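Local atomic coordinates of acetyl transferase (Salmonella typhimurium, PDB entry 1S7K), a protein that probably transfers an acetyl group from acetyl-coenzyme A to the N-terminal amino group of ribosomal protein L7/L12, as a GNAT-fold acetyltransferase. Residues Leu14-Ala19 and Ser114-Ala119. Sequence-based numbering, arbitrary orientation.
Sequences LELRAA and SQSLQA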
ATOM      1  N   LEU A  14       4.067 -27.816  13.900  1.00 12.38           N
ATOM      2  CA  LEU A  14       3.523 -26.476  13.660  1.00 11.35           C
ATOM      3  C   LEU A  14       2.258 -26.504  12.830  1.00 11.53           C
ATOM      4  O   LEU A  14       2.083 -27.360  11.927  1.00 11.21           O
ATOM      5  CB  LEU A  14       4.585 -25.652  12.904  1.00 10.01           C
ATOM      6  CG  LEU A  14       5.917 -25.402  13.615  1.00 10.94           C
ATOM      7  CD1 LEU A  14       6.959 -24.605  12.695  1.00  8.39           C
ATOM      8  CD2 LEU A  14       5.635 -24.680  14.926  1.00 10.87           C
ATOM      9  N   GLU A  15       1.363 -25.548  13.108  1.00 12.63           N
ATOM     10  CA  GLU A  15       0.190 -25.386  12.255  1.00 14.58           C
ATOM     11  C   GLU A  15      -0.337 -23.944  12.450  1.00 13.97           C
ATOM     12  O   GLU A  15      -0.024 -23.291  13.454  1.00 12.91           O
ATOM     13  CB  GLU A  15      -0.896 -26.446  12.542  1.00 16.12           C
ATOM     14  CG  GLU A  15      -1.746 -26.248  13.790  1.00 18.20           C
ATOM     15  CD  GLU A  15      -2.854 -27.340  13.960  1.00 19.75           C
ATOM     16  OE1 GLU A  15      -2.831 -28.423  13.314  1.00 17.32           O
ATOM     17  OE2 GLU A  15      -3.742 -27.077  14.771  1.00 18.40           O
ATOM     18  N   LEU A  16      -1.019 -23.422  11.432  1.00 14.66           N
ATOM     19  CA  LEU A  16      -1.603 -22.065  11.478  1.00 13.60           C
ATOM     20  C   LEU A  16      -3.110 -22.280  11.634  1.00 13.92           C
ATOM     21  O   LEU A  16      -3.671 -23.183  11.000  1.00 14.64           O
ATOM     22  CB  LEU A  16      -1.365 -21.342  10.155  1.00 14.86           C
ATOM     23  CG  LEU A  16       0.084 -21.031   9.790  1.00 13.50           C
ATOM     24  CD1 LEU A  16       0.155 -20.533   8.354  1.00 15.77           C
ATOM     25  CD2 LEU A  16       0.575 -19.923  10.760  1.00 14.39           C
ATOM     26  N   ARG A  17      -3.735 -21.500  12.503  1.00 14.00           N
ATOM     27  CA  ARG A  17      -5.165 -21.562  12.666  1.00 15.95           C
ATOM     28  C   ARG A  17      -5.699 -20.142  12.400  1.00 15.04           C
ATOM     29  O   ARG A  17      -5.150 -19.150  12.912  1.00 15.17           O
ATOM     30  CB  ARG A  17      -5.529 -22.013  14.100  1.00 15.85           C
ATOM     31  CG  ARG A  17      -4.910 -23.358  14.499  1.00 20.99           C
ATOM     32  CD  ARG A  17      -5.284 -23.807  15.916  1.00 23.45           C
ATOM     33  NE  ARG A  17      -4.523 -25.012  16.290  1.00 24.68           N
ATOM     34  CZ  ARG A  17      -4.420 -25.501  17.529  1.00 26.99           C
ATOM     35  NH1 ARG A  17      -3.695 -26.595  17.772  1.00 24.36           N
ATOM     36  NH2 ARG A  17      -5.047 -24.914  18.540  1.00 27.12           N
ATOM     37  N   ALA A  18      -6.729 -20.036  11.562  1.00 15.42           N
ATOM     38  CA  ALA A  18      -7.323 -18.706  11.343  1.00 17.84           C
ATOM     39  C   ALA A  18      -7.744 -18.142  12.689  1.00 19.92           C
ATOM     40  O   ALA A  18      -8.351 -18.834  13.519  1.00 21.15           O
ATOM     41  CB  ALA A  18      -8.519 -18.789  10.442  1.00 17.61           C
ATOM     42  N   ALA A  19      -7.381 -16.891  12.943  1.00 21.78           N
ATOM     43  CA  ALA A  19      -7.754 -16.218  14.194  1.00 23.55           C
ATOM     44  C   ALA A  19      -9.269 -16.344  14.436  1.00 25.73           C
ATOM     45  O   ALA A  19     -10.094 -16.071  13.552  1.00 26.94           O
ATOM     46  CB  ALA A  19      -7.364 -14.755  14.146  1.00 23.57           C
ATOM     47  N   SER A 114       9.695 -18.967   9.319  1.00 10.44           N
ATOM     48  CA  SER A 114      10.108 -19.403   7.944  1.00 12.61           C
ATOM     49  C   SER A 114       9.309 -20.629   7.444  1.00  9.79           C
ATOM     50  O   SER A 114       8.859 -20.644   6.292  1.00 10.92           O
ATOM     51  CB  SER A 114      11.594 -19.728   7.928  1.00 12.96           C
ATOM     52  OG  SER A 114      12.372 -18.534   8.072  1.00 15.41           O
ATOM     53  N   GLN A 115       9.112 -21.618   8.301  1.00  6.50           N
ATOM     54  CA  GLN A 115       8.393 -22.801   7.872  1.00  8.20           C
ATOM     55  C   GLN A 115       6.942 -22.461   7.757  1.00  7.55           C
ATOM     56  O   GLN A 115       6.293 -22.859   6.777  1.00  8.21           O
ATOM     57  CB  GLN A 115       8.588 -23.991   8.855  1.00 10.66           C
ATOM     58  CG  GLN A 115       9.996 -24.529   8.862  1.00  7.60           C
ATOM     59  CD  GLN A 115      10.125 -25.775   9.674  1.00 12.46           C
ATOM     60  OE1 GLN A 115      10.537 -26.860   9.153  1.00 14.16           O
ATOM     61  NE2 GLN A 115       9.777 -25.672  10.937  1.00  7.24           N
ATOM     62  N   SER A 116       6.429 -21.662   8.695  1.00  8.19           N
ATOM     63  CA  SER A 116       4.998 -21.316   8.617  1.00 11.10           C
ATOM     64  C   SER A 116       4.693 -20.497   7.362  1.00  9.69           C
ATOM     65  O   SER A 116       3.685 -20.707   6.666  1.00 11.22           O
ATOM     66  CB  SER A 116       4.565 -20.503   9.846  1.00 11.20           C
ATOM     67  OG  SER A 116       4.557 -21.380  10.965  1.00 12.65           O
ATOM     68  N   LEU A 117       5.589 -19.574   7.056  1.00 11.49           N
ATOM     69  CA  LEU A 117       5.344 -18.714   5.876  1.00 10.11           C
ATOM     70  C   LEU A 117       5.449 -19.496   4.574  1.00 10.47           C
ATOM     71  O   LEU A 117       4.594 -19.320   3.706  1.00  9.85           O
ATOM     72  CB  LEU A 117       6.298 -17.529   5.895  1.00 11.25           C
ATOM     73  CG  LEU A 117       6.221 -16.601   4.673  1.00 10.87           C
ATOM     74  CD1 LEU A 117       4.793 -16.006   4.503  1.00 10.52           C
ATOM     75  CD2 LEU A 117       7.283 -15.505   4.853  1.00  9.68           C
ATOM     76  N   GLN A 118       6.401 -20.427   4.451  1.00  9.54           N
ATOM     77  CA  GLN A 118       6.484 -21.162   3.191  1.00 11.72           C
ATOM     78  C   GLN A 118       5.230 -21.989   3.009  1.00 12.10           C
ATOM     79  O   GLN A 118       4.706 -22.099   1.882  1.00 11.58           O
ATOM     80  CB  GLN A 118       7.711 -22.077   3.161  1.00 14.14           C
ATOM     81  CG  GLN A 118       8.976 -21.271   3.432  1.00 17.68           C
ATOM     82  CD  GLN A 118      10.170 -21.949   2.824  1.00 23.28           C
ATOM     83  OE1 GLN A 118      10.191 -23.202   2.725  1.00 26.44           O
ATOM     84  NE2 GLN A 118      11.163 -21.168   2.394  1.00 22.92           N
ATOM     85  N   ALA A 119       4.703 -22.508   4.122  1.00 11.06           N
ATOM     86  CA  ALA A 119       3.506 -23.341   4.044  1.00 12.51           C
ATOM     87  C   ALA A 119       2.308 -22.512   3.649  1.00 11.32           C
ATOM     88  O   ALA A 119       1.510 -22.938   2.804  1.00 11.20           O
ATOM     89  CB  ALA A 119       3.226 -24.022   5.399  1.00 12.94           C
TER
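Leu14 and Leu16 of strand 14-18 reach from the sheet of the GNAT fold to Ser116 and Gln115 on helix 112-127, the helix whose N-terminal end belongs to the coenzyme A site; Ser114 is among the residues that bind CoA, though no CoA is bound in this apo form. Strand and helix axes pass 9.0 Å apart at 57°, and the closest CA atoms are those of Leu16 and Ser116, 7.2 Å apart. The buried part lies here. Leu16 holds its CG anti to the carbonyl carbon (chi1 -65°), which sends CG towards the helix; the two methyls then spread over Ser116, CD2 4.1 Å from Ser116 CB and CD1 3.9 Å from Ser116 O. Ile75 of the neighbouring strand and Val10 also touch both Leu16 and Ser116, and Leu120, one turn further along the helix, packs on Leu16. The serine hydroxyl turns back to hydrogen-bond the carbonyl of Ile112 within the helix, which satisfies OG in this apolar setting. On the Gln115 side the contact opens towards solvent, while Leu14 itself stays buried. The Leu14 side chain also lies against Ile112, but its partner in 114-119 is the exposed Gln115, whose extended chain crosses the leucine at about a right angle. No hydrogen bond joins the two segments, and at this outer edge an amide nitrogen meets a methyl, Gln115 NE2 standing 3.5 Å from Leu14 CD1.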